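Local atomic coordinates of putative O-acetylhomoserine (Thiol)-lyase (Campylobacter jejuni, PDB entry 4OC9), a protein that probably uses pyridoxal 5'-phosphate to make homocysteine from O-acetylhomoserine and a sulfide, as some other enzymes of the trans-sulfuration family do. Residues S155-A160 with A395-A400; A86-A91 with I179-V184; K302-L307 with V316-L321; D227-N232 with P256-R261; G66-N71 with G285-A290. All coordinates share one frame; numbering follows the deposited sequence.

Contact 1: residues S155-A160 with A395-A400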
# COMPACT_ATOMS: atom_id res chain seq x y z
N SER D 155 3.68 9.38 31.45
CA SER D 155 2.22 9.45 31.22
C SER D 155 1.67 10.49 30.29
O SER D 155 2.25 11.53 30.11
CB SER D 155 1.45 9.60 32.54
OG SER D 155 1.64 10.88 33.11
N ASN D 156 0.50 10.14 29.75
CA ASN D 156 -0.26 10.94 28.82
C ASN D 156 -1.58 11.35 29.45
O ASN D 156 -2.46 10.52 29.61
CB ASN D 156 -0.47 10.10 27.57
CG ASN D 156 -1.24 10.83 26.48
OD1 ASN D 156 -1.92 11.80 26.73
ND2 ASN D 156 -1.21 10.28 25.27
N PRO D 157 -1.83 12.66 29.61
CA PRO D 157 -1.11 13.87 29.27
C PRO D 157 -0.36 14.58 30.36
O PRO D 157 0.12 15.70 30.10
CB PRO D 157 -2.25 14.80 28.90
CG PRO D 157 -3.22 14.51 29.98
CD PRO D 157 -3.10 13.01 30.26
N GLN D 158 -0.31 14.01 31.56
CA GLN D 158 0.42 14.70 32.66
C GLN D 158 1.95 14.69 32.53
O GLN D 158 2.61 15.52 33.12
CB GLN D 158 0.02 14.40 34.10
CG GLN D 158 0.51 15.53 34.99
CD GLN D 158 0.33 15.26 36.45
OE1 GLN D 158 -0.32 14.29 36.84
NE2 GLN D 158 0.90 16.11 37.29
N ILE D 159 2.50 13.77 31.76
CA ILE D 159 3.94 13.65 31.60
C ILE D 159 4.47 13.24 32.98
O ILE D 159 5.46 13.75 33.47
CB ILE D 159 4.63 14.92 31.07
CG1 ILE D 159 3.99 15.47 29.78
CG2 ILE D 159 6.07 14.64 30.72
CD1 ILE D 159 2.67 16.14 29.98
N ALA D 160 3.75 12.34 33.63
CA ALA D 160 4.15 11.87 34.94
C ALA D 160 5.07 10.67 34.78
O ALA D 160 4.75 9.71 34.08
CB ALA D 160 2.94 11.48 35.75
N ALA D 395 -5.68 12.94 38.05
CA ALA D 395 -4.74 12.82 36.93
C ALA D 395 -4.04 14.16 36.70
O ALA D 395 -3.08 14.26 35.90
CB ALA D 395 -5.46 12.38 35.66
N GLY D 396 -4.55 15.19 37.36
CA GLY D 396 -4.03 16.55 37.27
C GLY D 396 -4.39 17.29 36.00
O GLY D 396 -3.51 17.78 35.36
N ILE D 397 -5.68 17.36 35.63
CA ILE D 397 -6.10 18.09 34.43
C ILE D 397 -7.13 19.13 34.84
O ILE D 397 -7.87 18.90 35.76
CB ILE D 397 -6.75 17.16 33.40
CG1 ILE D 397 -5.77 16.06 32.96
CG2 ILE D 397 -7.25 17.97 32.20
CD1 ILE D 397 -6.38 14.98 32.07
N THR D 398 -7.17 20.28 34.18
CA THR D 398 -8.13 21.32 34.50
C THR D 398 -8.81 21.82 33.23
O THR D 398 -8.48 21.42 32.15
CB THR D 398 -7.45 22.57 35.10
OG1 THR D 398 -6.75 23.29 34.09
CG2 THR D 398 -6.53 22.20 36.28
N LYS D 399 -9.74 22.75 33.39
CA LYS D 399 -10.42 23.33 32.24
C LYS D 399 -9.51 24.26 31.42
O LYS D 399 -9.86 24.65 30.29
CB LYS D 399 -11.69 24.10 32.67
CG LYS D 399 -12.93 23.25 32.96
CD LYS D 399 -14.15 23.96 33.54
CE LYS D 399 -14.67 25.18 32.78
NZ LYS D 399 -15.41 24.92 31.53
N ALA D 400 -8.38 24.65 32.01
CA ALA D 400 -7.43 25.54 31.34
C ALA D 400 -6.28 24.76 30.71
O ALA D 400 -5.45 25.33 30.02
CB ALA D 400 -6.90 26.54 32.35
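Gln158 OE1 accepts a hydrogen bond from Lys107 NZ and lies 2.9 Å from Ala395 O. Both oxygens are acceptors, so no bond joins them. The bond to Lys107 probably explains why the amide turns its oxygen to this spot. Its charge may ease the approach of the two oxygens. The carbonyl lies just after helix 389-394, which ends in a Schellman motif. Gly396 is the C-prime residue, with a positive phi of 77°. Gly396 N and Ile397 N both turn back to carbonyls in the last turn of that helix. The Gln158 side chain runs alongside the Ala395 carbonyl oxygen. Its CG stands anti to the backbone N (chi1 -160°) and the chain beyond is extended. This path carries the carbons past the oxygen as well: Gln158 CB and CD each lie 3.6 Å from Ala395 O. Segment 155-160 is a tight turn after strand 146-152. The peptide bond between Asn156 and Pro157 is cis. The turn is closed on itself: Ile159 N bonds to Ser155 O at 2.8 Å, and Ser155 N bonds to Ala160 O at 2.9 Å. Ala160 N also donates to Ser155 OG, at 2.6 Å. Pro157 further rests on Arg403 of strand 401-405, the strand that segment 395-400 leads into. At the start of that approach, Thr398 OG1 accepts from Ala400 N at 3.0 Å in an ST turn. The one apolar touch across the contact is at right angles: the Pro157 ring meets the Ile397 chain, with Pro157 CG 3.8 Å from Ile397 CD1.

Contact 2: residues A86-A91 with I179-V184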
# COMPACT_ATOMS: atom_id res chain seq x y z
N ALA D 86 -5.45 -2.51 21.41
CA ALA D 86 -5.49 -3.95 21.30
C ALA D 86 -4.33 -4.55 22.06
O ALA D 86 -4.48 -5.59 22.70
CB ALA D 86 -5.44 -4.39 19.85
N ALA D 87 -3.17 -3.91 22.00
CA ALA D 87 -1.99 -4.38 22.73
C ALA D 87 -2.24 -4.33 24.25
O ALA D 87 -1.86 -5.26 24.97
CB ALA D 87 -0.77 -3.54 22.37
N CYS D 88 -2.81 -3.23 24.75
CA CYS D 88 -3.11 -3.10 26.19
C CYS D 88 -4.14 -4.18 26.60
O CYS D 88 -3.93 -4.91 27.56
CB CYS D 88 -3.60 -1.70 26.54
SG CYS D 88 -2.39 -0.37 26.32
N PHE D 89 -5.19 -4.33 25.79
CA PHE D 89 -6.24 -5.33 26.02
C PHE D 89 -5.66 -6.75 26.06
O PHE D 89 -5.86 -7.48 27.03
CB PHE D 89 -7.35 -5.12 25.00
CG PHE D 89 -8.32 -6.23 24.93
CD1 PHE D 89 -9.04 -6.61 26.04
CD2 PHE D 89 -8.63 -6.81 23.70
CE1 PHE D 89 -9.98 -7.63 25.96
CE2 PHE D 89 -9.57 -7.80 23.59
CZ PHE D 89 -10.25 -8.22 24.73
N TYR D 90 -4.94 -7.13 25.01
CA TYR D 90 -4.29 -8.44 24.92
C TYR D 90 -3.33 -8.73 26.07
O TYR D 90 -3.27 -9.85 26.55
CB TYR D 90 -3.59 -8.56 23.56
CG TYR D 90 -4.49 -9.02 22.43
CD1 TYR D 90 -5.83 -8.64 22.38
CD2 TYR D 90 -3.96 -9.66 21.32
CE1 TYR D 90 -6.65 -9.04 21.35
CE2 TYR D 90 -4.77 -10.04 20.26
CZ TYR D 90 -6.11 -9.71 20.28
OH TYR D 90 -6.93 -10.07 19.24
N ALA D 91 -2.60 -7.72 26.52
CA ALA D 91 -1.64 -7.91 27.62
C ALA D 91 -2.37 -8.22 28.94
O ALA D 91 -1.97 -9.12 29.68
CB ALA D 91 -0.75 -6.72 27.78
N ILE D 179 3.30 -4.58 33.75
CA ILE D 179 3.11 -4.11 32.37
C ILE D 179 3.38 -2.61 32.25
O ILE D 179 2.71 -1.80 32.91
CB ILE D 179 1.66 -4.28 31.88
CG1 ILE D 179 1.24 -5.73 31.91
CG2 ILE D 179 1.56 -3.75 30.45
CD1 ILE D 179 -0.24 -5.95 31.61
N CYS D 180 4.36 -2.24 31.42
CA CYS D 180 4.70 -0.84 31.21
C CYS D 180 4.40 -0.39 29.78
O CYS D 180 4.94 -0.93 28.85
CB CYS D 180 6.18 -0.60 31.49
SG CYS D 180 6.74 1.12 31.21
N ASP D 181 3.61 0.67 29.65
CA ASP D 181 3.28 1.27 28.38
C ASP D 181 4.38 2.31 28.18
O ASP D 181 4.40 3.37 28.82
CB ASP D 181 1.88 1.87 28.44
CG ASP D 181 1.45 2.52 27.15
OD1 ASP D 181 2.30 3.13 26.44
OD2 ASP D 181 0.24 2.47 26.86
N ASN D 182 5.31 2.02 27.28
CA ASN D 182 6.47 2.90 27.02
C ASN D 182 6.32 3.70 25.73
O ASN D 182 7.32 4.14 25.14
CB ASN D 182 7.72 2.00 26.93
CG ASN D 182 9.01 2.74 27.12
OD1 ASN D 182 9.08 3.65 27.91
ND2 ASN D 182 10.07 2.31 26.44
N THR D 183 5.08 3.91 25.31
CA THR D 183 4.79 4.63 24.07
C THR D 183 5.41 5.99 23.89
O THR D 183 6.10 6.27 22.90
CB THR D 183 3.28 4.87 23.94
OG1 THR D 183 2.57 3.61 23.90
CG2 THR D 183 3.00 5.64 22.70
N VAL D 184 5.21 6.86 24.87
CA VAL D 184 5.74 8.20 24.77
C VAL D 184 7.27 8.33 24.87
O VAL D 184 7.90 9.09 24.11
CB VAL D 184 5.12 9.08 25.86
CG1 VAL D 184 5.65 10.52 25.72
CG2 VAL D 184 3.62 9.06 25.74
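The pyridoxal phosphate pocket borders this contact, where Cys88 of helix 84-93 meets Asp181 at the end of strand 177-181. Asp181 OD2 lies close to the pyridine nitrogen N1 of the modified lysine at position 206. An aspartate in this place is a hallmark of fold-type I pyridoxal phosphate enzymes. On the helix side, Cys88 SG approaches the same oxygen, and the distance from Cys88 SG to Asp181 OD2 is 3.9 Å. No hydrogen bond forms between them. The other carboxylate oxygen, Asp181 OD1, is held by two groups of one residue. Thr183 OG1 donates to Asp181 OD1 at 2.6 Å, from the syn side and 22° out of the carboxylate plane. Thr183 N reaches Asp181 OD1 at 3.1 Å, almost in line with the C-O bond, and closes an Asx turn. The two bonds probably limit rotation of the carboxylate, with OD2 on the cofactor side. Asp181 CG stands anti to the backbone N (chi1 -180°), which carries the carboxylate toward Cys88. Thr183 OG1 is itself fixed by Ser203 N, a second-shell bond. Two residues earlier on the same strand, the contact is apolar. Ile179 points toward the helix, and its CD1 meets Ala91 CB at 3.9 Å. Strand 177-181 runs parallel to strands 146-152 and 199-203, which pair with it at its two edges in the seven-stranded sheet. Phe150 touches both Cys88 and Ile179, and Val201 touches both Ala91 and Asp181. Phe89 of helix 84-93 packs on helix 257-270 and on Leu270 of the second subunit.

Contact 3: residues K302-L307 with V316-L321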
# COMPACT_ATOMS: atom_id res chain seq x y z
N LYS D 302 12.59 23.54 23.93
CA LYS D 302 12.57 24.96 23.60
C LYS D 302 11.18 25.56 23.75
O LYS D 302 11.03 26.65 24.30
CB LYS D 302 13.07 25.19 22.25
CG LYS D 302 14.53 24.82 22.12
CD LYS D 302 14.97 24.91 20.67
CE LYS D 302 16.42 24.51 20.52
NZ LYS D 302 16.77 24.51 19.08
N VAL D 303 10.17 24.82 23.32
CA VAL D 303 8.80 25.27 23.45
C VAL D 303 8.46 25.33 24.96
O VAL D 303 7.82 26.26 25.43
CB VAL D 303 7.81 24.33 22.73
CG1 VAL D 303 6.36 24.67 23.04
CG2 VAL D 303 8.04 24.38 21.23
N ALA D 304 8.90 24.34 25.72
CA ALA D 304 8.62 24.32 27.14
C ALA D 304 9.22 25.53 27.85
O ALA D 304 8.55 26.20 28.64
CB ALA D 304 9.14 23.04 27.76
N ASN D 305 10.48 25.82 27.55
CA ASN D 305 11.16 26.98 28.14
C ASN D 305 10.45 28.29 27.80
O ASN D 305 10.36 29.20 28.62
CB ASN D 305 12.64 27.03 27.73
CG ASN D 305 13.45 25.90 28.30
OD1 ASN D 305 13.07 25.31 29.32
ND2 ASN D 305 14.59 25.61 27.70
N PHE D 306 10.00 28.40 26.55
CA PHE D 306 9.28 29.58 26.08
C PHE D 306 7.97 29.74 26.83
O PHE D 306 7.66 30.82 27.29
CB PHE D 306 9.01 29.49 24.58
CG PHE D 306 7.92 30.41 24.11
CD1 PHE D 306 8.15 31.75 23.88
CD2 PHE D 306 6.68 29.92 23.89
CE1 PHE D 306 7.13 32.57 23.45
CE2 PHE D 306 5.65 30.73 23.46
CZ PHE D 306 5.87 32.07 23.27
N LEU D 307 7.19 28.67 26.90
CA LEU D 307 5.94 28.74 27.60
C LEU D 307 6.16 29.08 29.09
O LEU D 307 5.41 29.85 29.68
CB LEU D 307 5.20 27.39 27.51
CG LEU D 307 4.68 26.96 26.13
CD1 LEU D 307 4.18 25.54 26.12
CD2 LEU D 307 3.60 27.92 25.65
N VAL D 316 3.57 24.90 33.38
CA VAL D 316 4.03 24.04 32.33
C VAL D 316 4.48 22.71 32.86
O VAL D 316 5.26 22.64 33.78
CB VAL D 316 5.25 24.65 31.58
CG1 VAL D 316 5.74 23.71 30.47
CG2 VAL D 316 4.87 26.00 30.96
N ASN D 317 4.05 21.64 32.20
CA ASN D 317 4.43 20.28 32.59
C ASN D 317 5.37 19.63 31.62
O ASN D 317 4.93 19.18 30.54
CB ASN D 317 3.28 19.34 32.63
CG ASN D 317 2.45 19.46 33.85
OD1 ASN D 317 2.86 19.98 34.89
ND2 ASN D 317 1.32 18.83 33.78
N TYR D 318 6.65 19.61 31.94
CA TYR D 318 7.64 18.98 31.06
C TYR D 318 8.83 18.63 31.99
O TYR D 318 9.32 19.46 32.71
CB TYR D 318 7.98 19.83 29.83
CG TYR D 318 8.77 19.10 28.80
CD1 TYR D 318 8.16 18.19 27.96
CD2 TYR D 318 10.11 19.36 28.61
CE1 TYR D 318 8.88 17.51 27.00
CE2 TYR D 318 10.85 18.69 27.65
CZ TYR D 318 10.22 17.76 26.84
OH TYR D 318 10.98 17.09 25.88
N PRO D 319 9.28 17.39 31.96
CA PRO D 319 10.34 16.91 32.84
C PRO D 319 11.71 17.58 32.83
O PRO D 319 12.41 17.49 33.81
CB PRO D 319 10.48 15.43 32.45
CG PRO D 319 9.30 15.11 31.61
CD PRO D 319 8.99 16.39 30.91
N THR D 320 12.08 18.25 31.74
CA THR D 320 13.37 18.90 31.70
C THR D 320 13.37 20.17 32.55
O THR D 320 14.44 20.69 32.87
CB THR D 320 13.78 19.28 30.27
OG1 THR D 320 12.88 20.27 29.75
CG2 THR D 320 13.82 18.09 29.39
N LEU D 321 12.19 20.69 32.90
CA LEU D 321 12.11 21.89 33.72
C LEU D 321 12.51 21.52 35.16
O LEU D 321 11.87 20.69 35.79
CB LEU D 321 10.72 22.50 33.66
CG LEU D 321 10.26 23.05 32.32
CD1 LEU D 321 8.80 23.49 32.34
CD2 LEU D 321 11.14 24.19 31.89
O HOH W 1 13.89 22.80 30.22
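Ala304 CB sits against the root of the Tyr318 side chain, 3.9 Å from Tyr318 CD2 and 4.0 Å from Tyr318 CB. One helical turn on, Leu307 CB meets Val316 CG2 at 3.7 Å. Val316 CG1 is anti to the backbone N (chi1 179°) and goes toward Ala304, which leaves CG2 anti to the carbonyl carbon and against Leu307. The outer side is more polar. Here Asn305 and Leu321 pass each other in opposite directions, and Asn305 OD1 comes 3.4 Å from Leu321 CD2. A water crosses the same side. It donates to Asn305 OD1 at 2.8 Å and is hydrogen-bonded to Thr320 OG1, also at 2.8 Å. No direct hydrogen bond joins the segments. The shape of segment 316-321 positions these groups. A type I beta turn runs from Tyr318 to Leu321, closed by Leu321 N to Tyr318 O at 3.1 Å. It brings Leu321 back to the helix and Thr320 within reach of the water. Pro319 CD covers one face of the Tyr318 ring near its rim. The far end of the ring is held too, by a hydrogen bond between Tyr318 OH and Ser340 O. Strand 315-317 is an outermost strand of the five-stranded sheet. Leu343 of the adjacent strand 342-346 touches Ala304, Leu307 and Tyr318. Helix 276-309 thus lies over this sheet, with helix 411-422 packing beside it on Val303 and Leu307.

Contact 4: residues D227-N232 with P256-R261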
# COMPACT_ATOMS: atom_id res chain seq x y z
N ASP D 227 10.21 -17.88 33.77
CA ASP D 227 10.57 -18.06 35.19
C ASP D 227 9.46 -17.57 36.11
O ASP D 227 9.15 -18.19 37.12
CB ASP D 227 11.87 -17.32 35.53
CG ASP D 227 13.07 -17.82 34.74
OD1 ASP D 227 12.92 -18.80 33.99
OD2 ASP D 227 14.16 -17.23 34.85
N LEU D 228 8.86 -16.44 35.77
CA LEU D 228 7.77 -15.85 36.57
C LEU D 228 6.39 -16.46 36.34
O LEU D 228 5.54 -16.45 37.23
CB LEU D 228 7.70 -14.34 36.28
CG LEU D 228 6.61 -13.51 36.98
CD1 LEU D 228 6.71 -13.61 38.50
CD2 LEU D 228 6.72 -12.05 36.56
N LEU D 229 6.14 -16.95 35.13
CA LEU D 229 4.83 -17.55 34.79
C LEU D 229 4.73 -19.02 35.10
O LEU D 229 3.69 -19.49 35.57
CB LEU D 229 4.47 -17.29 33.33
CG LEU D 229 4.22 -15.83 32.94
CD1 LEU D 229 4.01 -15.69 31.44
CD2 LEU D 229 3.02 -15.26 33.70
N LYS D 230 5.79 -19.76 34.80
CA LYS D 230 5.79 -21.19 35.07
C LYS D 230 5.82 -21.48 36.56
O LYS D 230 6.56 -20.85 37.31
CB LYS D 230 6.97 -21.89 34.36
CG LYS D 230 6.84 -22.00 32.85
CD LYS D 230 8.05 -22.69 32.29
CE LYS D 230 7.92 -22.92 30.80
NZ LYS D 230 9.14 -23.49 30.16
N ASN D 231 5.03 -22.46 36.98
CA ASN D 231 4.95 -22.88 38.39
C ASN D 231 4.63 -21.73 39.32
O ASN D 231 5.20 -21.62 40.39
CB ASN D 231 6.26 -23.54 38.82
CG ASN D 231 6.61 -24.74 37.98
OD1 ASN D 231 5.73 -25.44 37.47
ND2 ASN D 231 7.90 -25.02 37.86
N ASN D 232 3.69 -20.90 38.91
CA ASN D 232 3.27 -19.77 39.71
C ASN D 232 1.77 -19.91 39.82
O ASN D 232 1.03 -19.81 38.84
CB ASN D 232 3.73 -18.46 39.06
CG ASN D 232 3.29 -17.22 39.82
OD1 ASN D 232 2.34 -17.25 40.59
ND2 ASN D 232 3.94 -16.11 39.54
N PRO D 256 8.80 -18.54 24.58
CA PRO D 256 8.22 -17.45 25.37
C PRO D 256 6.73 -17.73 25.41
O PRO D 256 6.00 -17.36 24.49
CB PRO D 256 8.56 -16.20 24.56
CG PRO D 256 8.81 -16.69 23.17
CD PRO D 256 9.39 -18.06 23.32
N ILE D 257 6.28 -18.36 26.49
CA ILE D 257 4.87 -18.73 26.61
C ILE D 257 3.86 -17.60 26.66
O ILE D 257 2.72 -17.77 26.27
CB ILE D 257 4.64 -19.74 27.77
CG1 ILE D 257 4.81 -19.08 29.14
CG2 ILE D 257 5.56 -20.94 27.60
CD1 ILE D 257 4.53 -20.04 30.28
N PHE D 258 4.29 -16.42 27.13
CA PHE D 258 3.38 -15.27 27.20
C PHE D 258 3.00 -14.89 25.76
O PHE D 258 1.82 -14.76 25.42
CB PHE D 258 4.03 -14.09 27.92
CG PHE D 258 3.17 -12.85 27.94
CD1 PHE D 258 3.20 -11.95 26.85
CD2 PHE D 258 2.41 -12.54 29.03
CE1 PHE D 258 2.45 -10.78 26.88
CE2 PHE D 258 1.64 -11.37 29.06
CZ PHE D 258 1.66 -10.49 27.98
N SER D 259 4.03 -14.77 24.91
CA SER D 259 3.82 -14.41 23.51
C SER D 259 3.08 -15.54 22.77
O SER D 259 2.21 -15.27 21.93
CB SER D 259 5.16 -14.09 22.83
OG SER D 259 5.75 -12.94 23.42
N ILE D 260 3.42 -16.78 23.08
CA ILE D 260 2.76 -17.92 22.45
C ILE D 260 1.28 -17.88 22.70
O ILE D 260 0.49 -18.09 21.79
CB ILE D 260 3.32 -19.27 22.92
CG1 ILE D 260 4.75 -19.49 22.42
CG2 ILE D 260 2.47 -20.43 22.44
CD1 ILE D 260 4.94 -19.47 20.90
N ARG D 261 0.88 -17.59 23.93
CA ARG D 261 -0.54 -17.56 24.21
C ARG D 261 -1.20 -16.42 23.43
O ARG D 261 -2.28 -16.58 22.91
CB ARG D 261 -0.86 -17.57 25.73
CG ARG D 261 -2.33 -17.93 25.93
CD ARG D 261 -2.76 -18.41 27.33
NE ARG D 261 -3.17 -17.40 28.26
CZ ARG D 261 -4.42 -17.14 28.64
NH1 ARG D 261 -5.48 -17.86 28.29
NH2 ARG D 261 -4.58 -16.16 29.50
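Leu229 slides past Ile257 in the opposite direction, with Leu229 CB 4.1 Å from Ile257 CD1. Leu229 CD1 goes further and reaches Phe258. There it lies at the ring edge, near the ring plane, and touches Phe258 CB at 3.9 Å. Ile257 CD1 also meets the aliphatic part of Lys230, 4.0 Å from Lys230 CG. Ile257 CG1 takes the crowded position between the backbone N and the carbonyl carbon (chi1 71°), and this sends CD1 to Leu229 and Lys230. Lys230 is extended, and its NZ is hydrogen-bonded to Leu253 O. All the contacts across are apolar. The backbone at Leu229 turns sharply, since helix 225-229 ends there and a type II beta turn follows to Asn232. The turn is braced from its far end: Asn232 ND2 donates to Leu228 O at 2.8 Å, nearly in line with the carbonyl. Pro256 is the N-cap residue of the partner helix, and Ile257 N bonds to Asn226 OD1. Leu229 also rests on Val177 of strand 177-181, and Phe258 on Glu221 of strand 217-221. The contact therefore joins the short helix 225-229 to the first turn of helix 257-270 beside the seven-stranded sheet.

Contact 5: residues G66-N71 with G285-A290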
# COMPACT_ATOMS: atom_id res chain seq x y z
N GLY D 66 8.16 -7.22 14.96
CA GLY D 66 8.08 -7.73 16.35
C GLY D 66 9.44 -7.99 16.95
O GLY D 66 9.74 -7.52 18.07
N GLN D 67 10.28 -8.70 16.22
CA GLN D 67 11.59 -9.04 16.72
C GLN D 67 12.49 -7.81 16.87
O GLN D 67 13.22 -7.68 17.85
CB GLN D 67 12.24 -10.14 15.86
CG GLN D 67 13.47 -10.73 16.51
CD GLN D 67 13.13 -11.43 17.81
OE1 GLN D 67 12.26 -12.34 17.86
NE2 GLN D 67 13.83 -11.07 18.87
N ARG D 68 12.45 -6.91 15.91
CA ARG D 68 13.25 -5.71 16.02
C ARG D 68 12.80 -4.87 17.20
O ARG D 68 13.64 -4.31 17.91
CB ARG D 68 13.28 -4.85 14.76
CG ARG D 68 14.06 -5.46 13.61
CD ARG D 68 14.15 -4.50 12.45
NE ARG D 68 14.83 -5.11 11.32
CZ ARG D 68 14.92 -4.56 10.12
NH1 ARG D 68 14.34 -3.41 9.87
NH2 ARG D 68 15.55 -5.19 9.14
N LEU D 69 11.50 -4.72 17.39
CA LEU D 69 11.01 -3.95 18.54
C LEU D 69 11.52 -4.59 19.83
O LEU D 69 11.88 -3.88 20.78
CB LEU D 69 9.49 -3.84 18.57
CG LEU D 69 8.82 -2.90 17.59
CD1 LEU D 69 7.34 -3.20 17.48
CD2 LEU D 69 9.06 -1.47 18.03
N ALA D 70 11.55 -5.92 19.86
CA ALA D 70 12.05 -6.62 21.03
C ALA D 70 13.56 -6.36 21.20
O ALA D 70 14.05 -6.18 22.31
CB ALA D 70 11.81 -8.12 20.92
N ASN D 71 14.27 -6.38 20.10
CA ASN D 71 15.71 -6.14 20.12
C ASN D 71 16.05 -4.75 20.60
O ASN D 71 16.94 -4.61 21.43
CB ASN D 71 16.33 -6.38 18.73
CG ASN D 71 16.24 -7.82 18.32
OD1 ASN D 71 15.81 -8.65 19.08
ND2 ASN D 71 16.61 -8.11 17.09
N GLY D 285 9.28 3.36 10.08
CA GLY D 285 9.31 4.39 11.09
C GLY D 285 10.30 4.01 12.15
O GLY D 285 11.02 4.87 12.65
N LEU D 286 10.35 2.72 12.47
CA LEU D 286 11.28 2.27 13.49
C LEU D 286 12.71 2.60 13.10
O LEU D 286 13.52 2.97 13.94
CB LEU D 286 11.13 0.77 13.74
CG LEU D 286 12.05 0.22 14.84
CD1 LEU D 286 11.83 0.94 16.15
CD2 LEU D 286 11.80 -1.28 15.02
N GLU D 287 13.02 2.43 11.84
CA GLU D 287 14.37 2.74 11.33
C GLU D 287 14.87 4.14 11.64
O GLU D 287 16.03 4.34 11.91
CB GLU D 287 14.48 2.55 9.80
CG GLU D 287 14.38 1.11 9.24
CD GLU D 287 14.80 1.03 7.78
OE1 GLU D 287 14.93 2.10 7.14
OE2 GLU D 287 14.98 -0.10 7.23
N THR D 288 13.97 5.11 11.57
CA THR D 288 14.33 6.50 11.80
C THR D 288 13.95 7.10 13.13
O THR D 288 14.17 8.28 13.36
CB THR D 288 13.59 7.38 10.75
OG1 THR D 288 12.18 7.21 10.91
CG2 THR D 288 13.97 7.00 9.28
N LEU D 289 13.33 6.32 13.99
CA LEU D 289 12.89 6.84 15.27
C LEU D 289 14.01 7.45 16.10
O LEU D 289 13.81 8.48 16.75
CB LEU D 289 12.19 5.72 16.06
CG LEU D 289 11.68 6.06 17.44
CD1 LEU D 289 10.76 7.27 17.44
CD2 LEU D 289 10.94 4.87 18.02
N ALA D 290 15.19 6.85 16.08
CA ALA D 290 16.29 7.39 16.87
C ALA D 290 16.62 8.82 16.52
O ALA D 290 16.83 9.66 17.41
CB ALA D 290 17.52 6.52 16.75
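Leu286 makes the tight part of this contact. Its two methyls both face the end of Leu69 from one side, and the two side chains cross at a slant: both Leu286 CD1 and Leu286 CD2 are 4.1 Å from Leu69 CD2. Leu286 CD2 also reaches Arg68 CB, at 3.9 Å. The Leu286 CG is anti to the backbone N (chi1 -179°), which carries the branch across to the other helix. Beside this apolar patch the contact is looser and charged. Arg68 NH1 and Glu287 OE2 are 4.3 Å apart, too far for a salt bridge, with the oxygen at the guanidinium edge. Each has its own partners. Arg68 NE bonds to Gly13 O. Glu287 OE2 forms a salt bridge with Lys373 of the third subunit, and OE1 bonds to Ser372 and Gln211 of that subunit. The two opposite charges may still attract weakly. Helix 276-309 is irregular around Thr288. Thr288 N and Leu289 N make weak bonds, to Gly285 O and Leu286 O three residues back. Thr288 OG1 donates to Gly285 O at 3.1 Å, and Arg292 NH2 bonds to this carbonyl too. Segments 66-71 and 285-290 run nearly parallel, 20° apart, but their axes stay 11.5 Å from each other, so side chains alone bridge the gap. Leu69 also rests on strand 217-221. Helix 276-309 probably corresponds to the long helix that links the cofactor domain to the C-terminal domain in this family.

Contact 2 lies nearest the centre of the chain and is buried beside the cofactor, while contact 3 is the most peripheral and only partly buried. Contacts 2 and 4 touch: Ala91 CA is 4.2 Å from Phe258 CZ. Contacts 1 and 3 also touch, where Ile159 CG2 is 3.4 Å from Pro319 CG. Contacts 3 and 5 use the same helix 276-309, with centres about 28 Å apart. The chemistry follows place. Contact 2 holds a carboxylate, contact 4 is purely apolar packing, and contact 3 adds a bridging water. Contact 1 meets a helix end, and contact 5 borders a neighbouring subunit through a charged residue.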